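Local coordinates for uncharacterized metalloprotein (PDB 3GG7), which binds manganese and probably acts as a metal-dependent hydrolase on ester bonds, as a TatD-type member of the TIM-barrel metallohydrolases, at residues A[91-94]-A[95-98]; A[99-102]-A[103-107]; A[158-162]-A[163-167]; A[179-182]-A[183-186]; A[217-220]-A[221-225]. All coordinates share one frame; numbering follows the deposited sequence.

Contact 1: A[91-94]-A[95-98]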
loop_
_atom_site.group_PDB
_atom_site.type_symbol
_atom_site.label_atom_id
_atom_site.label_comp_id
_atom_site.label_asym_id
_atom_site.label_seq_id
_atom_site.Cartn_x
_atom_site.Cartn_y
_atom_site.Cartn_z
ATOM N N GLY A 91 -15.563 3.135 -0.612
ATOM C CA GLY A 91 -16.905 3.531 -0.990
ATOM C C GLY A 91 -17.919 2.419 -1.167
ATOM O O GLY A 91 -18.983 2.640 -1.798
ATOM N N SER A 92 -17.639 1.229 -0.637
ATOM C CA SER A 92 -18.525 0.074 -0.818
ATOM C C SER A 92 -19.818 0.312 -0.065
ATOM O O SER A 92 -19.805 0.826 1.049
ATOM C CB SER A 92 -17.881 -1.200 -0.310
ATOM O OG SER A 92 -16.711 -1.514 -1.038
ATOM N N PRO A 93 -20.946 -0.054 -0.684
ATOM C CA PRO A 93 -22.215 0.157 0.002
ATOM C C PRO A 93 -22.289 -0.445 1.414
ATOM O O PRO A 93 -22.890 0.155 2.308
ATOM C CB PRO A 93 -23.231 -0.523 -0.926
ATOM C CG PRO A 93 -22.645 -0.419 -2.269
ATOM C CD PRO A 93 -21.131 -0.490 -2.072
ATOM N N SER A 94 -21.683 -1.603 1.630
ATOM C CA SER A 94 -21.779 -2.242 2.933
ATOM C C SER A 94 -21.071 -1.461 4.046
ATOM O O SER A 94 -21.373 -1.668 5.222
ATOM C CB SER A 94 -21.246 -3.674 2.876
ATOM O OG SER A 94 -19.861 -3.698 2.641
ATOM N N LEU A 95 -20.150 -0.563 3.689
ATOM C CA LEU A 95 -19.437 0.276 4.659
ATOM C C LEU A 95 -19.956 1.714 4.721
ATOM O O LEU A 95 -19.421 2.557 5.429
ATOM C CB LEU A 95 -17.954 0.286 4.290
ATOM C CG LEU A 95 -17.271 -1.086 4.276
ATOM C CD1 LEU A 95 -15.810 -0.941 3.804
ATOM C CD2 LEU A 95 -17.303 -1.745 5.644
ATOM N N ARG A 96 -21.027 1.998 3.986
ATOM C CA ARG A 96 -21.448 3.373 3.758
ATOM C C ARG A 96 -21.923 4.083 5.041
ATOM O O ARG A 96 -21.796 5.304 5.173
ATOM C CB ARG A 96 -22.530 3.373 2.685
ATOM C CG ARG A 96 -22.938 4.745 2.165
ATOM C CD ARG A 96 -23.517 4.621 0.779
ATOM N NE ARG A 96 -22.507 4.198 -0.191
ATOM C CZ ARG A 96 -22.748 3.620 -1.371
ATOM N NH1 ARG A 96 -23.994 3.379 -1.765
ATOM N NH2 ARG A 96 -21.737 3.281 -2.166
ATOM N N GLY A 97 -22.483 3.314 5.969
ATOM C CA GLY A 97 -22.886 3.845 7.257
ATOM C C GLY A 97 -21.714 4.300 8.113
ATOM O O GLY A 97 -21.890 5.071 9.060
ATOM N N THR A 98 -20.512 3.833 7.779
ATOM C CA THR A 98 -19.300 4.274 8.470
ATOM C C THR A 98 -18.555 5.425 7.779
ATOM O O THR A 98 -17.463 5.810 8.217
ATOM C CB THR A 98 -18.323 3.102 8.659
ATOM O OG1 THR A 98 -17.673 2.773 7.413
ATOM C CG2 THR A 98 -19.060 1.882 9.225
HETATM O O HOH W 1 -19.917 5.035 0.410
#
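Arg-96 reaches back over the turn to Gly-91, its NH2 donating to Gly-91 O at 2.9 Å. The bond is bent, 143° at the hydrogen, and Gly-91 O approaches the guanidinium edge, tilted 17° out of its plane. One face of the same group is laid on Pro-93, whose CA sits 3.7 Å above the plane, over its centre. A water accepts from Arg-96 NE at 2.8 Å and returns a weak bond to Gly-91 O. The bend at chi3 (-67°) turns the otherwise extended chain back over the proline. Beneath this clasp the backbone is wound into tight turns, Leu-95 N binding Ser-92 O at 3.0 Å and Arg-96 N binding Pro-93 O at 3.1 Å. Leu-95 sets its CG 4.0 Å from Ser-94 OG and also leans on Asp-90; an alanine here would probably leave a gap beside Ser-94 and Asp-90. Thr-98 OG1 meets Leu-95 O at 2.7 Å, on an in-plane lone pair, and Thr-98 N is that oxygen's second donor. Farther out, Ser-92 OG is held by Asp-90 and Arg-127. This is the surface loop between strand 83-88 and helix 99-115, the side chain of Leu-95 about 6 Å from that of His-124, a predicted metal ligand. With a neutral carbonyl and a water as its polar partners in the turn, exposed Arg-96 probably keeps its full charge.

Contact 2: A[99-102]-A[103-107]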
loop_
_atom_site.group_PDB
_atom_site.type_symbol
_atom_site.label_atom_id
_atom_site.label_comp_id
_atom_site.label_asym_id
_atom_site.label_seq_id
_atom_site.Cartn_x
_atom_site.Cartn_y
_atom_site.Cartn_z
ATOM N N TRP A 99 -19.143 5.983 6.720
ATOM C CA TRP A 99 -18.438 6.959 5.905
ATOM C C TRP A 99 -17.912 8.163 6.690
ATOM O O TRP A 99 -16.743 8.539 6.545
ATOM C CB TRP A 99 -19.309 7.439 4.725
ATOM C CG TRP A 99 -18.566 8.413 3.889
ATOM C CD1 TRP A 99 -18.695 9.773 3.884
ATOM C CD2 TRP A 99 -17.501 8.113 2.977
ATOM N NE1 TRP A 99 -17.800 10.331 3.012
ATOM C CE2 TRP A 99 -17.053 9.337 2.445
ATOM C CE3 TRP A 99 -16.887 6.931 2.554
ATOM C CZ2 TRP A 99 -16.048 9.411 1.499
ATOM C CZ3 TRP A 99 -15.880 7.010 1.609
ATOM C CH2 TRP A 99 -15.475 8.230 1.094
ATOM N N THR A 100 -18.760 8.800 7.509
ATOM C CA THR A 100 -18.321 9.941 8.326
ATOM C C THR A 100 -17.096 9.596 9.182
ATOM O O THR A 100 -16.141 10.379 9.266
ATOM C CB THR A 100 -19.457 10.478 9.234
ATOM O OG1 THR A 100 -20.514 10.984 8.407
ATOM C CG2 THR A 100 -18.950 11.609 10.136
ATOM N N GLN A 101 -17.129 8.416 9.788
ATOM C CA GLN A 101 -16.009 7.953 10.620
ATOM C C GLN A 101 -14.772 7.655 9.765
ATOM O O GLN A 101 -13.656 7.974 10.155
ATOM C CB GLN A 101 -16.408 6.732 11.477
ATOM C CG GLN A 101 -15.253 6.019 12.227
ATOM C CD GLN A 101 -14.645 6.811 13.392
ATOM O OE1 GLN A 101 -14.907 8.004 13.567
ATOM N NE2 GLN A 101 -13.828 6.131 14.207
ATOM N N GLN A 102 -14.960 7.036 8.598
ATOM C CA GLN A 102 -13.816 6.817 7.703
ATOM C C GLN A 102 -13.142 8.133 7.343
ATOM O O GLN A 102 -11.931 8.280 7.381
ATOM C CB GLN A 102 -14.258 6.181 6.398
ATOM C CG GLN A 102 -14.644 4.741 6.448
ATOM C CD GLN A 102 -14.813 4.203 5.047
ATOM O OE1 GLN A 102 -13.930 4.418 4.208
ATOM N NE2 GLN A 102 -15.953 3.578 4.759
ATOM N N PHE A 103 -13.945 9.115 6.979
ATOM C CA PHE A 103 -13.408 10.406 6.561
ATOM C C PHE A 103 -12.678 11.094 7.723
ATOM O O PHE A 103 -11.567 11.582 7.581
ATOM C CB PHE A 103 -14.558 11.261 6.008
ATOM C CG PHE A 103 -14.149 12.629 5.564
ATOM C CD1 PHE A 103 -13.963 12.908 4.219
ATOM C CD2 PHE A 103 -14.004 13.653 6.487
ATOM C CE1 PHE A 103 -13.608 14.186 3.800
ATOM C CE2 PHE A 103 -13.637 14.942 6.080
ATOM C CZ PHE A 103 -13.441 15.201 4.739
ATOM N N ALA A 104 -13.301 11.096 8.901
ATOM C CA ALA A 104 -12.703 11.670 10.082
ATOM C C ALA A 104 -11.336 11.071 10.394
ATOM O O ALA A 104 -10.370 11.798 10.650
ATOM C CB ALA A 104 -13.629 11.506 11.269
ATOM N N VAL A 105 -11.261 9.737 10.379
ATOM C CA VAL A 105 -10.012 9.065 10.670
ATOM C C VAL A 105 -8.930 9.365 9.625
ATOM O O VAL A 105 -7.776 9.636 9.962
ATOM C CB VAL A 105 -10.222 7.523 10.795
ATOM C CG1 VAL A 105 -8.905 6.776 10.770
ATOM C CG2 VAL A 105 -10.976 7.205 12.077
ATOM N N PHE A 106 -9.279 9.259 8.348
ATOM C CA PHE A 106 -8.297 9.504 7.305
ATOM C C PHE A 106 -7.785 10.951 7.340
ATOM O O PHE A 106 -6.590 11.217 7.192
ATOM C CB PHE A 106 -8.903 9.179 5.924
ATOM C CG PHE A 106 -7.920 9.186 4.799
ATOM C CD1 PHE A 106 -6.648 8.635 4.913
ATOM C CD2 PHE A 106 -8.287 9.734 3.579
ATOM C CE1 PHE A 106 -5.775 8.646 3.818
ATOM C CE2 PHE A 106 -7.424 9.769 2.505
ATOM C CZ PHE A 106 -6.182 9.233 2.600
ATOM N N GLN A 107 -8.696 11.890 7.556
ATOM C CA GLN A 107 -8.281 13.301 7.643
ATOM C C GLN A 107 -7.348 13.499 8.831
ATOM O O GLN A 107 -6.311 14.179 8.724
ATOM C CB GLN A 107 -9.500 14.191 7.786
ATOM C CG GLN A 107 -9.184 15.619 8.145
ATOM C CD GLN A 107 -10.436 16.453 8.170
ATOM O OE1 GLN A 107 -11.175 16.455 9.160
ATOM N NE2 GLN A 107 -10.691 17.155 7.075
#
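Trp-99 to Gln-107 form regular alpha-helix, four successive i to i+4 bonds crossing from the first segment to the second. Phe-103 N meets Trp-99 O at 2.9 Å, nearly along the C=O axis, and Phe-106 N closes on Gln-102 O at 3.0 Å with 169° at the hydrogen. Among the side chains, Gln-101 and Val-105 make the nearest pairing, one turn apart. The glutamine is bent at chi2 (70°), which swings its amide forward along the helix, toward the next turn, until NE2 stands 3.7 Å from Val-105 CG2. That nitrogen is not left to the methyl alone, since it donates to Val-64 O. Val-105 CG2 is also 3.4 Å from Gln-101 O, against the carbonyl its own N bonds. Gln-102 instead runs out extended: OE1 accepts from Asp-90 N while NE2 bonds Thr-98 OG1, so both ends of the buried amide are engaged and its rotation is fixed. Phe-103 and Phe-106 lead away from the first segment, and both reach Cys-135 of helix 129-138, where Trp-99 touches Glu-131. Helix 99-115 is thus the connecting helix of a right-handed beta-alpha-beta unit between parallel strands 83-88 and 119-124, the repeating element of the TIM-barrel fold.

Contact 3: A[158-162]-A[163-167]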
loop_
_atom_site.group_PDB
_atom_site.type_symbol
_atom_site.label_atom_id
_atom_site.label_comp_id
_atom_site.label_asym_id
_atom_site.label_seq_id
_atom_site.Cartn_x
_atom_site.Cartn_y
_atom_site.Cartn_z
ATOM N N ARG A 158 -5.431 9.910 -14.146
ATOM C CA ARG A 158 -4.732 11.075 -14.678
ATOM C C ARG A 158 -4.641 12.144 -13.602
ATOM O O ARG A 158 -3.603 12.749 -13.406
ATOM C CB ARG A 158 -5.428 11.608 -15.944
ATOM N N ARG A 159 -5.721 12.344 -12.855
ATOM C CA ARG A 159 -5.701 13.315 -11.767
ATOM C C ARG A 159 -4.731 12.909 -10.642
ATOM O O ARG A 159 -4.004 13.746 -10.096
ATOM C CB ARG A 159 -7.101 13.510 -11.175
ATOM C CG ARG A 159 -7.162 14.546 -10.095
ATOM C CD ARG A 159 -8.555 14.701 -9.478
ATOM N NE ARG A 159 -8.473 15.564 -8.315
ATOM C CZ ARG A 159 -9.291 15.521 -7.258
ATOM N NH1 ARG A 159 -10.272 14.634 -7.179
ATOM N NH2 ARG A 159 -9.088 16.359 -6.268
ATOM N N ALA A 160 -4.763 11.637 -10.262
ATOM C CA ALA A 160 -3.833 11.160 -9.245
ATOM C C ALA A 160 -2.374 11.408 -9.645
ATOM O O ALA A 160 -1.562 11.853 -8.840
ATOM C CB ALA A 160 -4.073 9.686 -9.014
ATOM N N ILE A 161 -2.059 11.107 -10.901
ATOM C CA ILE A 161 -0.701 11.346 -11.399
ATOM C C ILE A 161 -0.340 12.826 -11.228
ATOM O O ILE A 161 0.713 13.168 -10.685
ATOM C CB ILE A 161 -0.572 10.909 -12.846
ATOM C CG1 ILE A 161 -0.676 9.388 -12.958
ATOM C CG2 ILE A 161 0.778 11.387 -13.424
ATOM C CD1 ILE A 161 -1.047 8.897 -14.336
ATOM N N SER A 162 -1.262 13.695 -11.632
ATOM C CA SER A 162 -1.086 15.149 -11.497
ATOM C C SER A 162 -0.862 15.638 -10.060
ATOM O O SER A 162 -0.163 16.631 -9.827
ATOM C CB SER A 162 -2.296 15.858 -12.134
ATOM O OG SER A 162 -3.392 15.949 -11.226
ATOM N N LEU A 163 -1.458 14.938 -9.092
ATOM C CA LEU A 163 -1.305 15.227 -7.676
ATOM C C LEU A 163 -0.039 14.612 -7.045
ATOM O O LEU A 163 0.186 14.740 -5.830
ATOM C CB LEU A 163 -2.541 14.739 -6.902
ATOM C CG LEU A 163 -3.790 15.597 -7.139
ATOM C CD1 LEU A 163 -5.034 14.860 -6.663
ATOM C CD2 LEU A 163 -3.658 16.949 -6.444
ATOM N N GLY A 164 0.775 13.945 -7.850
ATOM C CA GLY A 164 2.031 13.371 -7.368
ATOM C C GLY A 164 1.904 11.993 -6.741
ATOM O O GLY A 164 2.794 11.574 -5.968
ATOM N N CYS A 165 0.827 11.272 -7.060
ATOM C CA CYS A 165 0.663 9.915 -6.527
ATOM C C CYS A 165 1.603 8.953 -7.206
ATOM O O CYS A 165 1.955 9.111 -8.396
ATOM C CB CYS A 165 -0.758 9.395 -6.706
ATOM S SG CYS A 165 -1.998 10.232 -5.707
ATOM N N TRP A 166 2.022 7.954 -6.420
ATOM C CA TRP A 166 2.659 6.739 -6.905
ATOM C C TRP A 166 1.639 5.604 -6.884
ATOM O O TRP A 166 0.528 5.803 -6.399
ATOM C CB TRP A 166 3.859 6.365 -6.035
ATOM C CG TRP A 166 5.011 7.340 -6.052
ATOM C CD1 TRP A 166 4.968 8.687 -5.876
ATOM C CD2 TRP A 166 6.372 6.996 -6.204
ATOM N NE1 TRP A 166 6.236 9.217 -5.935
ATOM C CE2 TRP A 166 7.118 8.190 -6.124
ATOM C CE3 TRP A 166 7.039 5.784 -6.413
ATOM C CZ2 TRP A 166 8.502 8.214 -6.253
ATOM C CZ3 TRP A 166 8.421 5.812 -6.520
ATOM C CH2 TRP A 166 9.127 7.023 -6.467
ATOM N N PHE A 167 2.002 4.426 -7.393
ATOM C CA PHE A 167 1.095 3.309 -7.531
ATOM C C PHE A 167 1.785 2.018 -7.216
ATOM O O PHE A 167 2.876 1.784 -7.717
ATOM C CB PHE A 167 0.533 3.262 -8.975
ATOM C CG PHE A 167 -0.032 4.569 -9.406
ATOM C CD1 PHE A 167 -1.369 4.878 -9.146
ATOM C CD2 PHE A 167 0.785 5.535 -9.970
ATOM C CE1 PHE A 167 -1.881 6.112 -9.474
ATOM C CE2 PHE A 167 0.285 6.787 -10.290
ATOM C CZ PHE A 167 -1.063 7.067 -10.057
#
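Arg-159 O is gripped by two donors at the end of helix 154-162: Leu-163 N at 3.0 Å and Ser-162 OG at 2.6 Å. Ser-162 OG lies between its own backbone N and carbonyl carbon (chi1 84°), a position that folds the hydroxyl back against the preceding turn. The next two carbonyls are taken up by the chain as it leaves the helix. Cys-165 N binds Ala-160 O at 3.0 Å and Gly-164 N binds Ile-161 O at 2.9 Å, a Schellman motif with Gly-164 at positive phi (85°); a side chain there would be jammed against the carbonyl oxygen of Leu-163. Reversed in this way, the chain brings apolar groups together under the turn. Ala-160 CB packs on Cys-165 SG at 3.9 Å and sits at the edge of the Phe-167 ring. The side chains of Ile-161 and Phe-167 cross at about a right angle, Ile-161 CG1 3.7 Å from Phe-167 CZ. On the outer side, Arg-159 runs extended past Leu-163, NE 3.9 Å from CD1, while its NH2 forms a salt bridge with Glu-137 and a hydrogen bond with Asn-134 of helix 129-138. The guanidinium of Arg-190 binds the carbonyls of both Ile-161 and Cys-165. The turn thus delivers the chain from helix 154-162 into strand 166-169 of the barrel. Its chemistry is divided: carbonyls of the last turn are satisfied by the reversing backbone, a serine and an arginine, whereas the side chains of Ala-160, Ile-161, Cys-165 and Phe-167 join helix and strand by apolar contact.

Contact 4: A[179-182]-A[183-186]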
loop_
_atom_site.group_PDB
_atom_site.type_symbol
_atom_site.label_atom_id
_atom_site.label_comp_id
_atom_site.label_asym_id
_atom_site.label_seq_id
_atom_site.Cartn_x
_atom_site.Cartn_y
_atom_site.Cartn_z
ATOM N N GLY A 179 -6.942 -3.201 -15.977
ATOM C CA GLY A 179 -5.717 -3.027 -15.172
ATOM C C GLY A 179 -4.502 -2.699 -16.023
ATOM O O GLY A 179 -3.724 -1.779 -15.712
ATOM N N ALA A 180 -4.344 -3.428 -17.131
ATOM C CA ALA A 180 -3.238 -3.175 -18.053
ATOM C C ALA A 180 -3.352 -1.788 -18.662
ATOM O O ALA A 180 -2.345 -1.093 -18.853
ATOM C CB ALA A 180 -3.181 -4.267 -19.136
ATOM N N ALA A 181 -4.584 -1.361 -18.939
ATOM C CA ALA A 181 -4.820 -0.022 -19.454
ATOM C C ALA A 181 -4.472 1.056 -18.438
ATOM O O ALA A 181 -3.925 2.096 -18.790
ATOM C CB ALA A 181 -6.282 0.123 -19.906
ATOM N N LEU A 182 -4.801 0.818 -17.174
ATOM C CA LEU A 182 -4.415 1.749 -16.122
ATOM C C LEU A 182 -2.881 1.833 -16.013
ATOM O O LEU A 182 -2.307 2.900 -15.961
ATOM C CB LEU A 182 -5.050 1.330 -14.781
ATOM C CG LEU A 182 -6.560 1.573 -14.596
ATOM C CD1 LEU A 182 -7.089 0.851 -13.350
ATOM C CD2 LEU A 182 -6.809 3.067 -14.513
ATOM N N ILE A 183 -2.229 0.682 -15.992
ATOM C CA ILE A 183 -0.756 0.631 -15.915
ATOM C C ILE A 183 -0.082 1.395 -17.061
ATOM O O ILE A 183 0.869 2.137 -16.839
ATOM C CB ILE A 183 -0.273 -0.842 -15.839
ATOM C CG1 ILE A 183 -0.687 -1.474 -14.487
ATOM C CG2 ILE A 183 1.255 -0.934 -16.064
ATOM C CD1 ILE A 183 -0.499 -2.993 -14.398
ATOM N N ARG A 184 -0.618 1.272 -18.280
ATOM C CA ARG A 184 -0.051 2.009 -19.419
ATOM C C ARG A 184 -0.069 3.543 -19.271
ATOM O O ARG A 184 0.796 4.233 -19.834
ATOM C CB ARG A 184 -0.720 1.595 -20.734
ATOM C CG ARG A 184 -0.371 0.194 -21.143
ATOM C CD ARG A 184 -0.819 -0.110 -22.550
ATOM N NE ARG A 184 -1.117 -1.534 -22.654
ATOM C CZ ARG A 184 -2.323 -2.073 -22.507
ATOM N NH1 ARG A 184 -3.402 -1.324 -22.290
ATOM N NH2 ARG A 184 -2.452 -3.384 -22.606
ATOM N N SER A 185 -1.019 4.080 -18.502
ATOM C CA SER A 185 -1.065 5.519 -18.221
ATOM C C SER A 185 -0.145 6.012 -17.082
ATOM O O SER A 185 0.085 7.223 -16.923
ATOM C CB SER A 185 -2.508 5.948 -17.960
ATOM O OG SER A 185 -3.247 5.803 -19.157
ATOM N N MET A 186 0.419 5.073 -16.329
ATOM C CA MET A 186 1.253 5.408 -15.183
ATOM C C MET A 186 2.689 5.685 -15.625
ATOM O O MET A 186 3.245 4.920 -16.420
ATOM C CB MET A 186 1.264 4.227 -14.190
ATOM C CG MET A 186 -0.076 3.884 -13.557
ATOM S SD MET A 186 0.023 2.392 -12.483
ATOM C CE MET A 186 -1.677 2.211 -12.010
#
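Helix 177-185, one of the helices that surround the TIM barrel, ends within this contact, and its last turn is built from three kinds of interaction. The first involves the backbone. Ile-183 N donates to Gly-179 O at 2.9 Å in a nearly straight bond (168°), and Arg-184 N donates to Ala-180 O at 3.0 Å. After these two i to i+4 bonds the winding tightens, for Ser-185 N turns to Leu-182 O, three residues back, in a weak bond, and Met-186 N donates to Ile-183 O in the same i to i+3 spacing. A carbon also meets a carbonyl here, as Ile-183 CG1 rests 3.3 Å from Gly-179 O. The second kind is apolar. Met-186, extended beyond CG (chi2 176°, chi3 -176°), brings its CE back to 4.5 Å from Leu-182 CB and reaches Phe-167 and Val-169 of strand 166-169. Leu-182 touches Val-154 and Leu-157 of helix 154-162, whereas Ile-183 faces Leu-219, Ile-222 and Trp-223 of helix 212-223. The third involves the charged group of Arg-184, which lies back along the helix surface. Its chain is extended from CG to NE, and the guanidinium then comes down with one face toward Ala-180 O, the oxygen 3.5 Å above the plane and offset toward the rim. Small side chains make room for it: Arg-184 NH2 stands 3.7 Å from Ala-180 CB, and NH1 3.4 Å from Ala-181 CA.

Contact 5: A[217-220]-A[221-225]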
loop_
_atom_site.group_PDB
_atom_site.type_symbol
_atom_site.label_atom_id
_atom_site.label_comp_id
_atom_site.label_asym_id
_atom_site.label_seq_id
_atom_site.Cartn_x
_atom_site.Cartn_y
_atom_site.Cartn_z
ATOM N N GLU A 217 6.681 -10.254 -13.976
ATOM C CA GLU A 217 6.471 -10.907 -15.271
ATOM C C GLU A 217 5.350 -10.212 -16.037
ATOM O O GLU A 217 5.494 -9.936 -17.235
ATOM C CB GLU A 217 6.184 -12.399 -15.085
ATOM C CG GLU A 217 7.425 -13.162 -14.604
ATOM C CD GLU A 217 7.146 -14.594 -14.169
ATOM O OE1 GLU A 217 5.960 -14.960 -14.003
ATOM O OE2 GLU A 217 8.131 -15.354 -13.979
ATOM N N GLY A 218 4.251 -9.893 -15.351
ATOM C CA GLY A 218 3.142 -9.146 -15.972
ATOM C C GLY A 218 3.556 -7.784 -16.517
ATOM O O GLY A 218 3.160 -7.389 -17.630
ATOM N N LEU A 219 4.335 -7.043 -15.735
ATOM C CA LEU A 219 4.846 -5.747 -16.163
ATOM C C LEU A 219 5.836 -5.873 -17.327
ATOM O O LEU A 219 5.903 -4.987 -18.183
ATOM C CB LEU A 219 5.530 -5.020 -15.001
ATOM C CG LEU A 219 4.617 -4.361 -13.964
ATOM C CD1 LEU A 219 5.471 -3.807 -12.783
ATOM C CD2 LEU A 219 3.766 -3.258 -14.601
ATOM N N SER A 220 6.635 -6.935 -17.333
ATOM C CA SER A 220 7.559 -7.210 -18.449
ATOM C C SER A 220 6.775 -7.249 -19.768
ATOM O O SER A 220 7.210 -6.688 -20.781
ATOM C CB SER A 220 8.297 -8.541 -18.215
ATOM O OG SER A 220 9.096 -8.915 -19.330
ATOM N N LYS A 221 5.614 -7.894 -19.740
ATOM C CA LYS A 221 4.766 -8.030 -20.930
ATOM C C LYS A 221 4.119 -6.707 -21.330
ATOM O O LYS A 221 4.101 -6.338 -22.516
ATOM C CB LYS A 221 3.673 -9.067 -20.682
ATOM C CG LYS A 221 4.158 -10.491 -20.515
ATOM C CD LYS A 221 2.966 -11.417 -20.263
ATOM C CE LYS A 221 3.376 -12.881 -20.106
ATOM N NZ LYS A 221 2.394 -13.820 -20.746
ATOM N N ILE A 222 3.570 -5.997 -20.346
ATOM C CA ILE A 222 2.904 -4.730 -20.597
ATOM C C ILE A 222 3.885 -3.658 -21.062
ATOM O O ILE A 222 3.594 -2.920 -22.010
ATOM C CB ILE A 222 2.131 -4.240 -19.348
ATOM C CG1 ILE A 222 0.993 -5.202 -19.026
ATOM C CG2 ILE A 222 1.556 -2.864 -19.588
ATOM C CD1 ILE A 222 0.392 -5.023 -17.643
ATOM N N TRP A 223 5.045 -3.568 -20.413
ATOM C CA TRP A 223 6.049 -2.572 -20.764
ATOM C C TRP A 223 6.901 -3.007 -21.957
ATOM O O TRP A 223 7.599 -2.190 -22.555
ATOM C CB TRP A 223 6.971 -2.302 -19.578
ATOM C CG TRP A 223 6.348 -1.524 -18.437
ATOM C CD1 TRP A 223 5.144 -0.879 -18.414
ATOM C CD2 TRP A 223 6.947 -1.296 -17.157
ATOM N NE1 TRP A 223 4.951 -0.276 -17.187
ATOM C CE2 TRP A 223 6.048 -0.516 -16.404
ATOM C CE3 TRP A 223 8.153 -1.683 -16.575
ATOM C CZ2 TRP A 223 6.327 -0.112 -15.102
ATOM C CZ3 TRP A 223 8.424 -1.279 -15.273
ATOM C CH2 TRP A 223 7.519 -0.495 -14.560
ATOM N N GLN A 224 6.845 -4.299 -22.271
ATOM C CA GLN A 224 7.687 -4.924 -23.301
ATOM C C GLN A 224 9.187 -4.726 -23.051
ATOM O O GLN A 224 9.952 -4.355 -23.946
ATOM C CB GLN A 224 7.239 -4.486 -24.707
ATOM C CG GLN A 224 5.817 -4.969 -25.018
ATOM C CD GLN A 224 5.287 -4.531 -26.383
ATOM O OE1 GLN A 224 5.147 -3.339 -26.665
ATOM N NE2 GLN A 224 4.965 -5.497 -27.213
ATOM N N ILE A 225 9.604 -4.978 -21.808
ATOM C CA ILE A 225 11.024 -5.053 -21.450
ATOM C C ILE A 225 11.264 -6.347 -20.643
ATOM O O ILE A 225 10.310 -6.950 -20.145
ATOM C CB ILE A 225 11.517 -3.806 -20.674
ATOM C CG1 ILE A 225 10.947 -3.759 -19.252
ATOM C CG2 ILE A 225 11.159 -2.525 -21.434
ATOM C CD1 ILE A 225 11.395 -2.538 -18.460
#
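Glu-217 opens the last turns of helix 212-223, another of the helices packed around the TIM barrel; its carbonyl oxygen accepts from Lys-221 N at 3.2 Å, while its carboxylate leads away from the turn. Gly-218 follows, bare of side chain, and its O receives Ile-222 N at 3.1 Å and a weak second bond from Lys-221 N. Ile-222 settles CG1 3.4 Å from that same oxygen and carries on to Ala-180 and Arg-184 of helix 177-185. Leu-219 holds Trp-223 by both backbone and side chain. Its O accepts from Trp-223 N at 2.8 Å, and the two side chains run alongside each other in the same direction, Leu-219 CD2 lying over one face of the indole 4.0 Å from CE2, offset toward the rim. The indole also makes a cation-pi contact with Arg-188 and touches Val-191 of the barrel strand 191-193 and Val-230 of helix 227-243. An alanine in place of Trp-223 would probably open a gap between these elements and leave Arg-188 without its aromatic partner. Ser-220 comes last, where Gln-224 has left the helix with positive phi (57°). Ser-220 O receives a weak bond from Ile-225 N. Ser-220 OG, anti to the backbone N (chi1 174°), points at Ile-225 O, but their 2.4 Å separation is too short to trust and its geometry doubtful; Ser-220 CB lies 3.2 Å from Ile-225 O.

How the contacts relate
Contact 1 is a surface loop and contact 4 the most buried of the five; contacts 2, 3 and 5 are intermediate. Contacts 1 and 2 are continuous in the chain, the loop handing over to helix 99-115, and polar ties dominate the first while regular helix bonding dominates the second. Contacts 3, 4 and 5 form a neighbouring series: Ile-161 CD1 lies 3.3 Å from Ser-185 O, and Ile-183 CG2 3.7 Å from Leu-219 CD2, so helix 177-185 touches both helix 154-162 and helix 212-223. All three show helix ends, but the exits differ: a Schellman glycine in contact 3, a tightened turn in contact 4, a positive-phi glutamine, Gln-224, in contact 5. Contacts 2 and 5 lie on opposite sides of the chain's centre.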